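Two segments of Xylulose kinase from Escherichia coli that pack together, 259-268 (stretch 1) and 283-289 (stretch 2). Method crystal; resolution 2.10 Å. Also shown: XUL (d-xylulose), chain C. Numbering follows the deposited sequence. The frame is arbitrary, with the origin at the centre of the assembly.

Stretch 1 (259-268) YFAVSEGFLS
Stretch 2 (283-289) QRWHLMS

Residues 259-262 and 285-289 are neighbouring antiparallel strands, their axes 162° apart in direction and 4.7 Å apart at closest approach. The register pairs Tyr259 with Ser289, Phe260 with Met288, Ala261 with Leu287 and Val262 with His286. All have extended phi/psi, for instance Tyr259 -113/122, Val262 -74/130 and His286 -152/156.

Hydrogen-bonded and non-hydrogen-bonded pairs alternate. In the wide pairs (CA-CA 5.4 Å), Tyr259 N donates to Ser289 O (3.0 Å) and Ser289 N to Tyr259 O (3.2 Å); Ala261 N donates to Leu287 O (3.2 Å) and Leu287 N to Ala261 O (2.9 Å). Ser263 N continues the ladder to Trp285 O at 3.0 Å. Beyond it a water bridges the backbones, donating to Ser263 O (3.0 Å) and accepting from Trp285 N (2.6 Å). In the narrow Phe260-Met288 pair (CA-CA 4.7 Å), Met288 CA makes a CA-H...O contact with Tyr259 O at 3.3 Å; Val262-His286 is narrower (CA-CA 4.2 Å).

One sheet face carries Phe260, Val262, His286 and Met288. Phe260 (chi1 t, chi2 111°) and His286 (chi1 p, chi2 -96°) are flat rings suited to an offset stack: centroids 4.0 Å apart, planes at 21°, diagonally across the register. Val262 (t), beta-branched and at home in a strand, sets CG1 3.5 Å from Trp285 O. Met288 (chi1 97°, chi2 p, chi3 128°) extends away from stretch 1, its CE 3.4 Å from O2 of d-xylulose. The other face carries Tyr259 (t, chi2 56°), small Ala261, Leu287 (chi1 -93°, chi2 35°) and Ser289 (t).

Past the strand, Gly265 adopts phi/psi 55/-157, a positive phi that favours glycine. Ser263 takes the p rotamer, and its OG donates to Gly265 O at 2.5 Å. Trp285 (chi1 m, chi2 -86°) offers a broad surface: CB of Phe266 (t, chi2 53°) sits 3.8 Å from the centroid of its five-membered ring, almost on the normal, a CH-pi contact. Leu267 (m, t) adds apolar packing, its CB 4.1 Å from Leu287 CD1.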

# COMPACT_ATOMS: atom_id res chain seq x y z
N TYR A 259 -10.55 -13.44 21.69
CA TYR A 259 -9.89 -13.91 22.90
C TYR A 259 -10.86 -13.91 24.05
O TYR A 259 -11.44 -12.89 24.38
CB TYR A 259 -8.67 -13.04 23.21
CG TYR A 259 -7.78 -13.53 24.33
CD1 TYR A 259 -7.21 -14.79 24.30
CD2 TYR A 259 -7.48 -12.72 25.41
CE1 TYR A 259 -6.40 -15.22 25.32
CE2 TYR A 259 -6.66 -13.15 26.43
CZ TYR A 259 -6.13 -14.40 26.38
OH TYR A 259 -5.32 -14.84 27.38
N PHE A 260 -11.05 -15.08 24.64
CA PHE A 260 -12.04 -15.28 25.68
C PHE A 260 -11.35 -15.83 26.92
O PHE A 260 -10.67 -16.84 26.85
CB PHE A 260 -13.09 -16.28 25.18
CG PHE A 260 -14.28 -16.43 26.07
CD1 PHE A 260 -15.51 -15.96 25.69
CD2 PHE A 260 -14.17 -17.07 27.28
CE1 PHE A 260 -16.60 -16.11 26.50
CE2 PHE A 260 -15.26 -17.22 28.10
CZ PHE A 260 -16.47 -16.74 27.71
N ALA A 261 -11.49 -15.13 28.02
CA ALA A 261 -10.86 -15.54 29.26
C ALA A 261 -11.82 -15.44 30.43
O ALA A 261 -12.39 -14.39 30.68
CB ALA A 261 -9.63 -14.72 29.51
N VAL A 262 -11.97 -16.54 31.14
CA VAL A 262 -12.75 -16.57 32.36
C VAL A 262 -12.01 -15.89 33.50
O VAL A 262 -10.86 -16.19 33.75
CB VAL A 262 -13.07 -17.99 32.78
CG1 VAL A 262 -13.79 -18.00 34.08
CG2 VAL A 262 -13.86 -18.69 31.73
N SER A 263 -12.69 -14.99 34.19
CA SER A 263 -12.05 -14.13 35.17
C SER A 263 -12.29 -14.62 36.59
O SER A 263 -13.15 -15.45 36.83
CB SER A 263 -12.52 -12.68 35.03
OG SER A 263 -13.90 -12.55 35.25
N GLU A 264 -11.53 -14.07 37.52
CA GLU A 264 -11.80 -14.23 38.93
C GLU A 264 -12.84 -13.25 39.44
O GLU A 264 -12.55 -12.11 39.77
CB GLU A 264 -10.51 -14.12 39.74
CG GLU A 264 -10.60 -14.69 41.14
CD GLU A 264 -10.86 -16.19 41.16
OE1 GLU A 264 -9.99 -16.95 40.72
OE2 GLU A 264 -11.93 -16.60 41.63
N GLY A 265 -14.07 -13.73 39.49
CA GLY A 265 -15.22 -12.87 39.64
C GLY A 265 -15.31 -11.79 38.60
O GLY A 265 -14.75 -11.88 37.52
N PHE A 266 -16.03 -10.73 38.93
CA PHE A 266 -16.30 -9.67 37.99
C PHE A 266 -15.19 -8.64 37.90
O PHE A 266 -14.78 -8.06 38.90
CB PHE A 266 -17.63 -9.01 38.29
CG PHE A 266 -17.92 -7.84 37.43
CD1 PHE A 266 -17.87 -7.96 36.07
CD2 PHE A 266 -18.25 -6.64 37.98
CE1 PHE A 266 -18.14 -6.89 35.28
CE2 PHE A 266 -18.52 -5.57 37.19
CZ PHE A 266 -18.47 -5.69 35.84
N LEU A 267 -14.70 -8.42 36.69
CA LEU A 267 -13.65 -7.45 36.43
C LEU A 267 -14.12 -6.32 35.53
O LEU A 267 -14.65 -6.56 34.46
CB LEU A 267 -12.45 -8.15 35.80
CG LEU A 267 -11.57 -8.98 36.73
CD1 LEU A 267 -10.47 -9.63 35.97
CD2 LEU A 267 -11.01 -8.10 37.82
N SER A 268 -13.90 -5.10 35.98
CA SER A 268 -14.24 -3.90 35.21
C SER A 268 -13.01 -3.05 34.91
O SER A 268 -12.45 -2.42 35.80
CB SER A 268 -15.27 -3.08 35.98
OG SER A 268 -15.99 -2.23 35.11
N GLN A 283 -22.15 -18.25 38.87
CA GLN A 283 -21.02 -17.63 39.53
C GLN A 283 -19.76 -17.60 38.66
O GLN A 283 -18.66 -17.72 39.15
CB GLN A 283 -20.74 -18.31 40.86
CG GLN A 283 -21.76 -18.02 41.93
CD GLN A 283 -21.81 -16.57 42.34
OE1 GLN A 283 -20.93 -16.10 43.04
NE2 GLN A 283 -22.83 -15.86 41.90
N ARG A 284 -19.95 -17.43 37.36
CA ARG A 284 -18.84 -17.27 36.45
C ARG A 284 -18.97 -16.02 35.61
O ARG A 284 -20.06 -15.64 35.20
CB ARG A 284 -18.72 -18.48 35.54
CG ARG A 284 -18.10 -19.69 36.18
CD ARG A 284 -16.75 -19.46 36.78
NE ARG A 284 -16.82 -19.62 38.22
CZ ARG A 284 -16.56 -20.74 38.85
NH1 ARG A 284 -16.19 -21.80 38.17
NH2 ARG A 284 -16.67 -20.80 40.15
N TRP A 285 -17.83 -15.40 35.34
CA TRP A 285 -17.72 -14.14 34.62
C TRP A 285 -16.55 -14.24 33.64
O TRP A 285 -15.68 -15.06 33.81
CB TRP A 285 -17.43 -13.02 35.60
CG TRP A 285 -18.60 -12.47 36.31
CD1 TRP A 285 -19.42 -11.51 35.87
CD2 TRP A 285 -19.06 -12.84 37.60
NE1 TRP A 285 -20.39 -11.24 36.81
CE2 TRP A 285 -20.18 -12.06 37.88
CE3 TRP A 285 -18.63 -13.76 38.56
CZ2 TRP A 285 -20.88 -12.16 39.07
CZ3 TRP A 285 -19.32 -13.86 39.72
CH2 TRP A 285 -20.43 -13.07 39.98
N HIS A 286 -16.53 -13.38 32.64
CA HIS A 286 -15.50 -13.41 31.62
C HIS A 286 -15.19 -12.07 30.96
O HIS A 286 -16.01 -11.17 30.94
CB HIS A 286 -15.78 -14.46 30.55
CG HIS A 286 -16.69 -14.01 29.46
ND1 HIS A 286 -18.04 -14.26 29.47
CD2 HIS A 286 -16.45 -13.33 28.31
CE1 HIS A 286 -18.59 -13.76 28.38
NE2 HIS A 286 -17.65 -13.19 27.67
N LEU A 287 -13.98 -11.98 30.43
CA LEU A 287 -13.60 -10.88 29.58
C LEU A 287 -13.57 -11.38 28.15
O LEU A 287 -13.36 -12.56 27.91
CB LEU A 287 -12.22 -10.34 29.97
CG LEU A 287 -12.15 -9.18 30.94
CD1 LEU A 287 -13.22 -9.26 31.96
CD2 LEU A 287 -10.81 -9.14 31.60
N MET A 288 -13.77 -10.48 27.21
CA MET A 288 -13.57 -10.81 25.82
C MET A 288 -13.14 -9.63 24.97
O MET A 288 -13.42 -8.48 25.29
CB MET A 288 -14.79 -11.55 25.24
CG MET A 288 -15.77 -10.70 24.49
SD MET A 288 -15.17 -10.19 22.89
CE MET A 288 -16.50 -10.68 21.84
N SER A 289 -12.44 -9.93 23.89
CA SER A 289 -12.01 -8.93 22.94
C SER A 289 -12.04 -9.50 21.55
O SER A 289 -11.57 -10.60 21.31
CB SER A 289 -10.62 -8.45 23.29
OG SER A 289 -10.21 -7.45 22.41
C1 XUL C . -19.77 -8.92 20.73
C2 XUL C . -19.36 -10.19 19.99
C3 XUL C . -20.39 -11.24 19.78
C4 XUL C . -20.62 -11.29 18.29
C5 XUL C . -21.90 -12.00 17.91
O1 XUL C . -19.69 -9.10 22.12
O2 XUL C . -18.31 -10.12 19.06
O3 XUL C . -21.56 -10.77 20.37
O4 XUL C . -20.68 -9.94 17.91
O5 XUL C . -22.56 -12.38 19.07
O HOH W 1 -15.99 -16.46 36.92